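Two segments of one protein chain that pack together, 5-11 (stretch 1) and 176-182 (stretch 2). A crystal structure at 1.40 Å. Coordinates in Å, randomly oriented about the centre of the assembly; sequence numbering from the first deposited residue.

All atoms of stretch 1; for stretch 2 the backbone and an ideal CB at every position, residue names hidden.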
ATOM      1  N   THR D   5      -6.857  25.017 -34.441  1.00 21.01           N
ATOM      2  CA  THR D   5      -7.746  24.082 -33.749  1.00 19.25           C
ATOM      3  C   THR D   5      -7.180  23.816 -32.379  1.00 17.63           C
ATOM      4  O   THR D   5      -5.977  23.667 -32.230  1.00 17.68           O
ATOM      5  CB  THR D   5      -7.844  22.786 -34.573  1.00 18.97           C
ATOM      6  OG1 THR D   5      -8.399  23.107 -35.849  1.00 20.93           O
ATOM      7  CG2 THR D   5      -8.712  21.706 -33.893  1.00 18.81           C
ATOM      8  N   ARG D   6      -8.054  23.762 -31.383  1.00 15.69           N
ATOM      9  CA  ARG D   6      -7.689  23.424 -30.036  1.00 15.56           C
ATOM     10  C   ARG D   6      -7.894  21.920 -29.858  1.00 14.91           C
ATOM     11  O   ARG D   6      -8.952  21.362 -30.213  1.00 14.73           O
ATOM     12  CB  ARG D   6      -8.548  24.218 -29.045  1.00 15.65           C
ATOM     13  CG  ARG D   6      -8.098  24.126 -27.603  1.00 17.80           C
ATOM     14  CD  ARG D   6      -6.979  25.118 -27.322  1.00 19.31           C
ATOM     15  NE  ARG D   6      -6.532  25.086 -25.934  1.00 19.75           N
ATOM     16  CZ  ARG D   6      -5.301  25.445 -25.561  1.00 16.88           C
ATOM     17  NH1 ARG D   6      -4.959  25.417 -24.281  1.00 17.52           N
ATOM     18  NH2 ARG D   6      -4.414  25.814 -26.476  1.00 18.34           N
ATOM     19  N   TYR D   7      -6.864  21.284 -29.317  1.00 14.20           N
ATOM     20  CA  TYR D   7      -6.787  19.832 -29.124  1.00 14.13           C
ATOM     21  C   TYR D   7      -6.596  19.460 -27.674  1.00 13.88           C
ATOM     22  O   TYR D   7      -5.980  20.220 -26.910  1.00 14.66           O
ATOM     23  CB  TYR D   7      -5.587  19.241 -29.879  1.00 13.74           C
ATOM     24  CG  TYR D   7      -5.752  19.257 -31.375  1.00 14.51           C
ATOM     25  CD1 TYR D   7      -5.222  20.297 -32.151  1.00 14.80           C
ATOM     26  CD2 TYR D   7      -6.452  18.236 -32.027  1.00 15.90           C
ATOM     27  CE1 TYR D   7      -5.391  20.327 -33.508  1.00 15.93           C
ATOM     28  CE2 TYR D   7      -6.615  18.239 -33.409  1.00 16.28           C
ATOM     29  CZ  TYR D   7      -6.081  19.303 -34.151  1.00 15.96           C
ATOM     30  OH  TYR D   7      -6.211  19.364 -35.528  1.00 18.44           O
ATOM     31  N   ALA D   8      -7.125  18.294 -27.300  1.00 13.23           N
ATOM     32  CA  ALA D   8      -6.804  17.626 -26.048  1.00 13.75           C
ATOM     33  C   ALA D   8      -5.971  16.405 -26.405  1.00 13.51           C
ATOM     34  O   ALA D   8      -6.332  15.609 -27.285  1.00 14.01           O
ATOM     35  CB  ALA D   8      -8.088  17.179 -25.299  1.00 14.18           C
ATOM     36  N   LEU D   9      -4.861  16.279 -25.702  1.00 12.71           N
ATOM     37  CA  LEU D   9      -3.939  15.166 -25.809  1.00 12.83           C
ATOM     38  C   LEU D   9      -3.961  14.438 -24.472  1.00 12.88           C
ATOM     39  O   LEU D   9      -3.556  15.007 -23.456  1.00 13.42           O
ATOM     40  CB  LEU D   9      -2.544  15.745 -26.068  1.00 13.75           C
ATOM     41  CG  LEU D   9      -1.365  14.763 -26.060  1.00 13.21           C
ATOM     42  CD1 LEU D   9      -1.521  13.649 -27.103  1.00 14.94           C
ATOM     43  CD2 LEU D   9      -0.056  15.573 -26.310  1.00 14.20           C
ATOM     44  N   LEU D  10      -4.459  13.207 -24.472  1.00 12.97           N
ATOM     45  CA  LEU D  10      -4.643  12.440 -23.234  1.00 13.68           C
ATOM     46  C   LEU D  10      -3.764  11.220 -23.282  1.00 13.68           C
ATOM     47  O   LEU D  10      -3.732  10.519 -24.294  1.00 14.50           O
ATOM     48  CB  LEU D  10      -6.115  12.010 -23.077  1.00 13.75           C
ATOM     49  CG  LEU D  10      -7.146  13.112 -23.320  1.00 14.24           C
ATOM     50  CD1 LEU D  10      -8.523  12.441 -23.163  1.00 15.06           C
ATOM     51  CD2 LEU D  10      -6.983  14.291 -22.382  1.00 14.86           C
ATOM     52  N   VAL D  11      -3.046  10.962 -22.203  1.00 14.16           N
ATOM     53  CA  VAL D  11      -2.182   9.787 -22.163  1.00 15.35           C
ATOM     54  C   VAL D  11      -2.508   8.955 -20.926  1.00 16.63           C
ATOM     55  O   VAL D  11      -3.000   9.456 -19.934  1.00 17.87           O
ATOM     56  CB  VAL D  11      -0.687  10.161 -22.233  1.00 16.48           C
ATOM     57  CG1 VAL D  11      -0.357  10.920 -23.534  1.00 16.92           C
ATOM     58  CG2 VAL D  11      -0.287  10.991 -21.050  1.00 17.40           C
ATOM     59  N   UNK D 176     -14.149  18.338 -17.345  1.00 14.44           N
ATOM     60  CA  UNK D 176     -13.021  19.299 -17.282  1.00 15.72           C
ATOM     61  C   UNK D 176     -12.292  19.379 -18.628  1.00 16.51           C
ATOM     62  O   UNK D 176     -11.898  20.473 -19.051  1.00 16.52           O
ATOM     63  CB  UNK D 176     -12.036  18.897 -16.183  1.00 15.72           C
ATOM     64  N   UNK D 177     -12.082  18.245 -19.294  1.00 15.67           N
ATOM     65  CA  UNK D 177     -11.515  18.226 -20.642  1.00 15.76           C
ATOM     66  C   UNK D 177     -12.321  19.126 -21.578  1.00 15.58           C
ATOM     67  O   UNK D 177     -11.755  19.932 -22.295  1.00 15.59           O
ATOM     68  CB  UNK D 177     -11.475  16.797 -21.186  1.00 15.76           C
ATOM     69  N   UNK D 178     -13.638  19.027 -21.551  1.00 15.93           N
ATOM     70  CA  UNK D 178     -14.445  19.875 -22.400  1.00 15.89           C
ATOM     71  C   UNK D 178     -14.281  21.346 -22.033  1.00 16.83           C
ATOM     72  O   UNK D 178     -14.208  22.193 -22.910  1.00 18.14           O
ATOM     73  CB  UNK D 178     -15.916  19.466 -22.307  1.00 15.89           C
ATOM     74  N   UNK D 179     -14.187  21.642 -20.739  1.00 17.01           N
ATOM     75  CA  UNK D 179     -14.041  23.033 -20.287  1.00 18.14           C
ATOM     76  C   UNK D 179     -12.685  23.580 -20.730  1.00 17.49           C
ATOM     77  O   UNK D 179     -12.565  24.736 -21.176  1.00 18.40           O
ATOM     78  CB  UNK D 179     -14.185  23.131 -18.767  1.00 18.14           C
ATOM     79  N   UNK D 180     -11.648  22.756 -20.622  1.00 16.68           N
ATOM     80  CA  UNK D 180     -10.299  23.197 -21.008  1.00 17.70           C
ATOM     81  C   UNK D 180     -10.181  23.404 -22.513  1.00 18.15           C
ATOM     82  O   UNK D 180      -9.387  24.251 -22.956  1.00 19.33           O
ATOM     83  CB  UNK D 180      -9.255  22.178 -20.546  1.00 17.70           C
ATOM     84  N   UNK D 181     -10.932  22.638 -23.301  1.00 18.22           N
ATOM     85  CA  UNK D 181     -10.970  22.784 -24.759  1.00 17.81           C
ATOM     86  C   UNK D 181     -11.682  24.052 -25.218  1.00 20.30           C
ATOM     87  O   UNK D 181     -11.337  24.611 -26.251  1.00 20.29           O
ATOM     88  CB  UNK D 181     -11.656  21.567 -25.382  1.00 17.81           C
ATOM     89  N   UNK D 182     -12.682  24.455 -24.442  1.00 22.65           N
ATOM     90  CA  UNK D 182     -13.575  25.573 -24.761  1.00 25.77           C
ATOM     91  C   UNK D 182     -13.010  26.941 -24.425  1.00 26.82           C
ATOM     92  O   UNK D 182     -13.393  27.940 -25.049  1.00 27.33           O
ATOM     93  CB  UNK D 182     -14.902  25.393 -24.021  1.00 25.77           C
TER

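Most of stretch 1 is a strand, along which Arg-6, Ala-8 and Leu-10 direct CA-to-CB toward stretch 2, while Tyr-7 directs its own away. Stretch 2 is helical throughout, and its axis passes 8.4 Å from that of the strand, with N-to-C directions 150° apart. The two run roughly antiparallel, so early helix positions should meet Leu-10 and late ones Arg-6.

Position 176 has helical angles (-59/-41), and its ideal CB has nothing of stretch 1 within 5.5 Å. Stretch 1 sets no preference; the residue is Lys-176.

At position 177, CA-to-CB points toward the strand, and the ideal CB lies 5.3 Å from both Leu-10 CD2 and Ala-8 CB. That gap is too wide for a CB alone to close, and the surface is aliphatic, so leucine, isoleucine, methionine or perhaps valine would suit. The deposited Ile-177 uses both branches: CG2 comes 4.0 Å from Ala-8 CB, and CD1 comes 3.9 Å from Leu-10 CD2.

Position 178 points away from stretch 1. Its angles (-64/-39) are ordinary helical values that most L-residues adopt, so the visible atoms do not demand the deposited Gly-178. Position 179 has nothing of stretch 1 within 5.5 Å of its ideal CB, so polar and apolar side chains suit it equally; it is Gln-179.

Position 180 points sideways, with no stretch 1 atom within 5.5 Å of its ideal CB. Many side chains could fit, but the backbone O matters more: it lies 4.2 Å from Arg-6 NE, near the guanidinium plane, too far for a direct hydrogen bond. Two waters bridge the guanidinium and this O. One is 2.8 Å from Arg-6 NH1 and 2.8 Å from O of position 180; the other is 2.6 Å from that O and makes a weak bond to Arg-6 NE at 2.8 Å. The residue is Met-180, a selenomethionine, whose CE, the nearest side-chain atom, stays 6.0 Å from Arg-6 NH1.

Position 181 is nearest the strand in register, its CA pairing with that of Arg-6. CA-to-CB points sideways, and the ideal CB is 4.9 Å from Arg-6 CG. A side chain long enough to turn back could cover Ala-8 and the aliphatic part of Arg-6; leucine or methionine would do. Leu-181 brings CD2 to 3.5 Å from Ala-8 N, 4.0 Å from Ala-8 CB and 4.1 Å from Arg-6 CG.

Position 182 points away, leaving polar or charged residues acceptable; it is Lys-182.

Stretch 2 (176-182) KIGQMLK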
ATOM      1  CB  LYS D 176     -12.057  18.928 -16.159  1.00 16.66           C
ATOM      2  CG  LYS D 176     -10.856  19.891 -16.053  1.00 20.49           C
ATOM      3  CD  LYS D 176     -11.320  21.292 -15.701  1.00 23.26           C
ATOM      4  CE  LYS D 176     -10.136  22.247 -15.566  1.00 26.88           C
ATOM      5  NZ  LYS D 176     -10.571  23.652 -15.345  1.00 29.27           N
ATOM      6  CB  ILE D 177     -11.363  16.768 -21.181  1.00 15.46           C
ATOM      7  CG1 ILE D 177     -10.229  16.067 -20.435  1.00 17.07           C
ATOM      8  CG2 ILE D 177     -11.122  16.732 -22.713  1.00 15.11           C
ATOM      9  CD1 ILE D 177     -10.308  14.531 -20.438  1.00 17.00           C
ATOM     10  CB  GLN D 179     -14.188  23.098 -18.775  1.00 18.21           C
ATOM     11  CG  GLN D 179     -15.639  22.910 -18.328  1.00 22.60           C
ATOM     12  CD  GLN D 179     -15.789  22.549 -16.854  1.00 28.82           C
ATOM     13  OE1 GLN D 179     -14.851  22.689 -16.057  1.00 32.86           O
ATOM     14  NE2 GLN D 179     -16.982  22.087 -16.483  1.00 31.09           N
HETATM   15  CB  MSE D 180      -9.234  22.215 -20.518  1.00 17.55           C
HETATM   16  CG  MSE D 180      -9.033  22.159 -19.001  1.00 17.24           C
HETATM   17 SE   MSE D 180      -8.120  23.708 -18.312  1.00 28.28          SE
HETATM   18  CE  MSE D 180      -6.321  23.198 -18.872  1.00 21.12           C
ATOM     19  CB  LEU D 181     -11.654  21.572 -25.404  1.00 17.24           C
ATOM     20  CG  LEU D 181     -10.816  20.309 -25.577  1.00 14.68           C
ATOM     21  CD1 LEU D 181     -11.710  19.160 -25.983  1.00 15.16           C
ATOM     22  CD2 LEU D 181      -9.740  20.531 -26.646  1.00 15.53           C
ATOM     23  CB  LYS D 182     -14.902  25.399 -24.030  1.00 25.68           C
ATOM     24  CG  LYS D 182     -15.890  24.493 -24.714  1.00 28.98           C
ATOM     25  CD  LYS D 182     -17.321  24.793 -24.226  1.00 32.33           C
ATOM     26  CE  LYS D 182     -18.320  23.688 -24.580  1.00 33.57           C
ATOM     27  NZ  LYS D 182     -18.297  23.279 -26.017  1.00 34.27           N
TER
HETATM   28  O   HOH W   1      -6.747  24.713 -22.255  1.00 23.20           O
HETATM   29  O   HOH W   2      -8.634  26.201 -24.509  1.00 32.20           O
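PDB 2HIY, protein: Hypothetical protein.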